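Local coordinates for nitrate transport protein (PDB 3KSX) that binds MOPS and, as the alkanesulfonate-binding protein SsuA, probably captures alkanesulfonates in the periplasm for uptake, at residues Ala286-Ala291 and Pro301-Val306; Ala98-Val103 and Phe213-Arg218. One frame throughout, in Å; residues are numbered along the deposited sequence.

Interaction 1 (Ala286-Ala291 and Pro301-Val306)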
loop_
_atom_site.group_PDB
_atom_site.type_symbol
_atom_site.label_atom_id
_atom_site.label_comp_id
_atom_site.label_asym_id
_atom_site.label_seq_id
_atom_site.Cartn_x
_atom_site.Cartn_y
_atom_site.Cartn_z
ATOM N N ALA A 286 4.570 -1.332 16.385
ATOM C CA ALA A 286 5.307 -1.755 15.154
ATOM C C ALA A 286 5.538 -0.543 14.240
ATOM O O ALA A 286 6.662 -0.279 13.785
ATOM C CB ALA A 286 4.532 -2.935 14.427
ATOM N N GLN A 287 4.480 0.270 14.122
ATOM C CA GLN A 287 4.482 1.456 13.328
ATOM C C GLN A 287 5.453 2.461 13.927
ATOM O O GLN A 287 6.271 3.007 13.220
ATOM C CB GLN A 287 3.052 2.029 13.209
ATOM C CG GLN A 287 2.937 3.300 12.256
ATOM C CD GLN A 287 3.230 2.982 10.795
ATOM O OE1 GLN A 287 3.506 1.820 10.426
ATOM N NE2 GLN A 287 3.072 3.986 9.929
ATOM N N GLN A 288 5.441 2.682 15.252
ATOM C CA GLN A 288 6.490 3.563 15.806
ATOM C C GLN A 288 7.938 3.036 15.613
ATOM O O GLN A 288 8.906 3.800 15.381
ATOM C CB GLN A 288 6.231 3.673 17.325
ATOM C CG GLN A 288 7.109 4.753 18.033
ATOM C CD GLN A 288 6.999 6.105 17.408
ATOM O OE1 GLN A 288 5.914 6.712 17.424
ATOM N NE2 GLN A 288 8.117 6.627 16.860
ATOM N N ALA A 289 8.120 1.717 15.720
ATOM C CA ALA A 289 9.445 1.114 15.509
ATOM C C ALA A 289 9.952 1.398 14.073
ATOM O O ALA A 289 11.141 1.723 13.886
ATOM C CB ALA A 289 9.374 -0.365 15.789
ATOM N N THR A 290 9.038 1.365 13.083
ATOM C CA THR A 290 9.403 1.670 11.710
ATOM C C THR A 290 9.781 3.152 11.613
ATOM O O THR A 290 10.762 3.459 11.031
ATOM C CB THR A 290 8.247 1.329 10.769
ATOM O OG1 THR A 290 7.930 -0.077 10.901
ATOM C CG2 THR A 290 8.603 1.683 9.345
ATOM N N ALA A 291 9.028 4.037 12.265
ATOM C CA ALA A 291 9.331 5.478 12.269
ATOM C C ALA A 291 10.763 5.635 12.862
ATOM O O ALA A 291 11.588 6.427 12.363
ATOM C CB ALA A 291 8.248 6.183 13.192
ATOM N N PRO A 301 13.533 13.192 8.096
ATOM C CA PRO A 301 14.180 14.292 8.775
ATOM C C PRO A 301 13.861 14.358 10.275
ATOM O O PRO A 301 14.803 14.505 11.059
ATOM C CB PRO A 301 13.706 15.521 7.993
ATOM C CG PRO A 301 12.478 15.145 7.348
ATOM C CD PRO A 301 12.487 13.648 7.168
ATOM N N LYS A 302 12.580 14.218 10.657
ATOM C CA LYS A 302 12.109 14.261 12.065
ATOM C C LYS A 302 12.012 12.845 12.595
ATOM O O LYS A 302 11.718 11.920 11.811
ATOM C CB LYS A 302 10.668 14.820 12.132
ATOM C CG LYS A 302 10.361 16.212 11.553
ATOM C CD LYS A 302 11.522 17.206 11.718
ATOM C CE LYS A 302 12.078 17.658 10.328
ATOM N NZ LYS A 302 13.546 17.991 10.283
ATOM N N ARG A 303 12.186 12.623 13.907
ATOM C CA ARG A 303 11.554 11.406 14.493
ATOM C C ARG A 303 10.015 11.698 14.430
ATOM O O ARG A 303 9.581 12.886 14.604
ATOM C CB ARG A 303 12.062 11.035 15.915
ATOM C CG ARG A 303 11.733 9.524 16.297
ATOM C CD ARG A 303 11.063 9.371 17.646
ATOM N NE ARG A 303 11.965 8.850 18.692
ATOM C CZ ARG A 303 11.656 7.844 19.529
ATOM N NH1 ARG A 303 10.452 7.249 19.445
ATOM N NH2 ARG A 303 12.547 7.443 20.469
ATOM N N VAL A 304 9.216 10.684 14.080
ATOM C CA VAL A 304 7.773 10.841 13.938
ATOM C C VAL A 304 7.180 10.156 15.145
ATOM O O VAL A 304 7.619 9.075 15.484
ATOM C CB VAL A 304 7.233 10.162 12.655
ATOM C CG1 VAL A 304 5.696 9.962 12.749
ATOM C CG2 VAL A 304 7.629 11.001 11.423
ATOM N N LEU A 305 6.182 10.767 15.754
ATOM C CA LEU A 305 5.408 10.142 16.868
ATOM C C LEU A 305 4.084 9.656 16.364
ATOM O O LEU A 305 3.182 10.438 15.973
ATOM C CB LEU A 305 5.241 11.116 18.035
ATOM C CG LEU A 305 6.639 11.394 18.593
ATOM C CD1 LEU A 305 6.592 12.739 19.369
ATOM C CD2 LEU A 305 7.101 10.219 19.435
ATOM N N VAL A 306 3.954 8.346 16.368
ATOM C CA VAL A 306 2.739 7.743 15.789
ATOM C C VAL A 306 1.500 7.823 16.710
ATOM O O VAL A 306 0.367 8.105 16.230
ATOM C CB VAL A 306 3.036 6.234 15.446
ATOM C CG1 VAL A 306 1.706 5.541 15.093
ATOM C CG2 VAL A 306 4.119 6.113 14.323
HETATM O O HOH W 1 10.629 9.073 12.010
#
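The side-chain amide of Gln288 reaches from helix 281-296 to the returning chain and bonds to its backbone through both oxygen and nitrogen. Its OE1 accepts the backbone N-H of Val306 at 2.8 Å, in an almost straight bond (178° at the hydrogen). Its NE2 donates to the backbone O of Val304 at 2.9 Å, and that oxygen lies in the amide plane. Two bonds to residues two apart fix the rotation of the amide. CG is anti to the backbone N (chi1 -171°) and the chain then bends at chi2, which carries the amide across. NE2 has a second acceptor, OD1 of Asp292 one turn further along the helix. Asp292, outside the two segments, also forms a salt bridge with NH1 of Arg303.

Segment 301-306 follows helix 281-296 and runs back along it, extended from Lys302 to Leu305. The amide spans the N-H of Val306 and the C=O of Val304 much as a paired backbone could, though the segment forms no regular strand.

A water links the two segments further on. It donates to the backbone O of Ala291 and of Lys302, and weakly accepts from the backbone N of Val304. Ala291 CB packs on Val304 CB at 4.1 Å. Gln287 CG touches Val306 CG2 at 3.7 Å, while its NE2 turns to the backbone O of Asp87 and to Tyr102 OH.

Interaction 2 (Ala98-Val103 and Phe213-Arg218)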
loop_
_atom_site.group_PDB
_atom_site.type_symbol
_atom_site.label_atom_id
_atom_site.label_comp_id
_atom_site.label_asym_id
_atom_site.label_seq_id
_atom_site.Cartn_x
_atom_site.Cartn_y
_atom_site.Cartn_z
ATOM N N ALA A 98 1.999 16.749 8.190
ATOM C CA ALA A 98 0.575 16.457 7.904
ATOM C C ALA A 98 -0.136 16.103 9.211
ATOM O O ALA A 98 0.443 15.418 10.024
ATOM C CB ALA A 98 0.442 15.270 6.910
ATOM N N ASP A 99 -1.406 16.480 9.352
ATOM C CA ASP A 99 -2.177 16.276 10.573
ATOM C C ASP A 99 -3.231 15.206 10.369
ATOM O O ASP A 99 -4.455 15.442 10.506
ATOM C CB ASP A 99 -2.887 17.582 10.963
ATOM C CG ASP A 99 -3.367 17.582 12.420
ATOM O OD1 ASP A 99 -2.880 16.752 13.207
ATOM O OD2 ASP A 99 -4.248 18.418 12.773
ATOM N N LEU A 100 -2.763 14.036 10.009
ATOM C CA LEU A 100 -3.648 12.943 9.680
ATOM C C LEU A 100 -3.961 12.109 10.897
ATOM O O LEU A 100 -3.249 12.189 11.902
ATOM C CB LEU A 100 -2.930 12.101 8.599
ATOM C CG LEU A 100 -1.522 11.593 8.929
ATOM C CD1 LEU A 100 -1.684 10.257 9.688
ATOM C CD2 LEU A 100 -0.889 11.235 7.568
ATOM N N LEU A 101 -4.997 11.257 10.795
ATOM C CA LEU A 101 -5.231 10.254 11.771
ATOM C C LEU A 101 -5.116 8.865 11.110
ATOM O O LEU A 101 -5.465 8.738 9.949
ATOM C CB LEU A 101 -6.675 10.434 12.322
ATOM C CG LEU A 101 -6.910 11.607 13.250
ATOM C CD1 LEU A 101 -8.445 11.636 13.544
ATOM C CD2 LEU A 101 -6.084 11.516 14.559
ATOM N N TYR A 102 -4.677 7.856 11.871
ATOM C CA TYR A 102 -4.776 6.436 11.469
ATOM C C TYR A 102 -6.109 5.996 12.010
ATOM O O TYR A 102 -6.283 6.059 13.209
ATOM C CB TYR A 102 -3.684 5.643 12.190
ATOM C CG TYR A 102 -2.271 5.955 11.766
ATOM C CD1 TYR A 102 -1.600 7.092 12.264
ATOM C CD2 TYR A 102 -1.595 5.102 10.913
ATOM C CE1 TYR A 102 -0.210 7.363 11.912
ATOM C CE2 TYR A 102 -0.258 5.335 10.556
ATOM C CZ TYR A 102 0.415 6.474 11.011
ATOM O OH TYR A 102 1.768 6.690 10.663
ATOM N N VAL A 103 -7.025 5.474 11.179
ATOM C CA VAL A 103 -8.373 5.191 11.651
ATOM C C VAL A 103 -8.675 3.675 11.420
ATOM O O VAL A 103 -9.709 3.126 11.836
ATOM C CB VAL A 103 -9.437 6.128 10.934
ATOM C CG1 VAL A 103 -9.091 7.633 11.213
ATOM C CG2 VAL A 103 -9.451 5.820 9.345
ATOM N N PHE A 213 -2.704 0.983 6.235
ATOM C CA PHE A 213 -3.592 1.765 7.085
ATOM C C PHE A 213 -4.677 2.442 6.272
ATOM O O PHE A 213 -4.447 2.682 5.069
ATOM C CB PHE A 213 -2.755 2.786 7.899
ATOM C CG PHE A 213 -1.814 2.148 8.874
ATOM C CD1 PHE A 213 -2.326 1.529 10.014
ATOM C CD2 PHE A 213 -0.464 2.067 8.635
ATOM C CE1 PHE A 213 -1.492 0.931 10.915
ATOM C CE2 PHE A 213 0.393 1.432 9.535
ATOM C CZ PHE A 213 -0.155 0.835 10.681
ATOM N N PHE A 214 -5.842 2.689 6.887
ATOM C CA PHE A 214 -6.742 3.745 6.437
ATOM C C PHE A 214 -6.421 5.054 7.191
ATOM O O PHE A 214 -6.269 5.013 8.410
ATOM C CB PHE A 214 -8.182 3.279 6.550
ATOM C CG PHE A 214 -8.616 2.594 5.321
ATOM C CD1 PHE A 214 -8.254 1.242 5.099
ATOM C CD2 PHE A 214 -9.241 3.316 4.295
ATOM C CE1 PHE A 214 -8.604 0.585 3.847
ATOM C CE2 PHE A 214 -9.597 2.708 3.110
ATOM C CZ PHE A 214 -9.263 1.348 2.864
ATOM N N LEU A 215 -6.171 6.141 6.447
ATOM C CA LEU A 215 -5.813 7.484 6.931
ATOM C C LEU A 215 -7.028 8.416 6.728
ATOM O O LEU A 215 -7.782 8.319 5.764
ATOM C CB LEU A 215 -4.550 8.080 6.250
ATOM C CG LEU A 215 -3.193 7.361 6.520
ATOM C CD1 LEU A 215 -3.102 6.809 7.995
ATOM C CD2 LEU A 215 -3.021 6.159 5.556
ATOM N N SER A 216 -7.195 9.347 7.634
ATOM C CA SER A 216 -8.290 10.299 7.466
ATOM C C SER A 216 -7.766 11.671 7.819
ATOM O O SER A 216 -6.723 11.832 8.552
ATOM C CB SER A 216 -9.424 9.930 8.428
ATOM O OG SER A 216 -10.549 10.808 8.316
ATOM N N SER A 217 -8.505 12.671 7.337
ATOM C CA SER A 217 -8.421 14.028 7.780
ATOM C C SER A 217 -8.799 14.037 9.267
ATOM O O SER A 217 -9.737 13.332 9.666
ATOM C CB SER A 217 -9.458 14.848 6.944
ATOM O OG SER A 217 -9.997 15.957 7.658
ATOM N N ARG A 218 -8.043 14.720 10.112
ATOM C CA ARG A 218 -8.445 14.863 11.525
ATOM C C ARG A 218 -9.831 15.593 11.682
ATOM O O ARG A 218 -10.708 15.145 12.473
ATOM C CB ARG A 218 -7.365 15.599 12.310
ATOM C CG ARG A 218 -7.822 15.941 13.752
ATOM C CD ARG A 218 -6.744 16.656 14.545
ATOM N NE ARG A 218 -5.518 15.863 14.699
ATOM C CZ ARG A 218 -5.246 15.038 15.714
ATOM N NH1 ARG A 218 -6.122 14.879 16.701
ATOM N NH2 ARG A 218 -4.075 14.374 15.756
HETATM O O HOH W 2 -5.591 16.487 8.555
#
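Tyr102 directs the edge of its ring at the face of Phe213 in a T-shaped stack. The ring planes are 88° apart and the centroids 5.0 Å. Tyr102 CD2 comes nearest, 3.6 Å from Phe213 CG. One face of the tyrosine ring receives Leu215 CD1, a CH-pi contact at 4.1 Å from the ring centroid. Tyr102 OH bonds to Gln94 of helix 88-95.

On the other face, Val103 CG1 meets Ser216 CB at 3.6 Å. Leu101 CD2 sits over one face of the Arg218 guanidinium, off its centre. At the edge of that group Asp99 OD1 accepts from Arg218 NE at 3.2 Å in a salt bridge. The donor stands 42° above the carboxylate plane. Arg218 runs extended through chi1 (172°), then bends at chi3 to bring NE to the aspartate.

The backbones form an antiparallel pair, with Leu101 and Ser216 bonded both ways. Strand 212-217, back from the second domain, lies antiparallel between 82-86 and 100-106 in a 2-1-3-5-4 sheet, as in type II periplasmic binding proteins. Ala309 and Trp311 also bond to the Tyr102 backbone. Helices 68-76 and 88-95 pack on the Leu100, Tyr102 and Leu215 face; helix 225-244 packs against Val103 and Phe214.

Interaction 2 is the more buried contact and joins two adjacent strands of one sheet. Interaction 1 is only partly buried and ties a helix to the loop that follows it. In 98-103 with 213-218, main-chain bonds set the register, and aromatic and aliphatic side chains pack on both faces; its salt bridge, Asp99 to Arg218, lies at the exposed end. In 286-291 with 301-306, a side-chain amide bonds to the backbone instead, and the apolar contact is limited to a few methyl and methylene groups. The two meet at Gln287, whose NE2 is probably hydrogen-bonded to Tyr102 OH at 3.1 Å. Val306 CG1 also packs against Tyr102 CE1. Helix 88-95 touches both contacts.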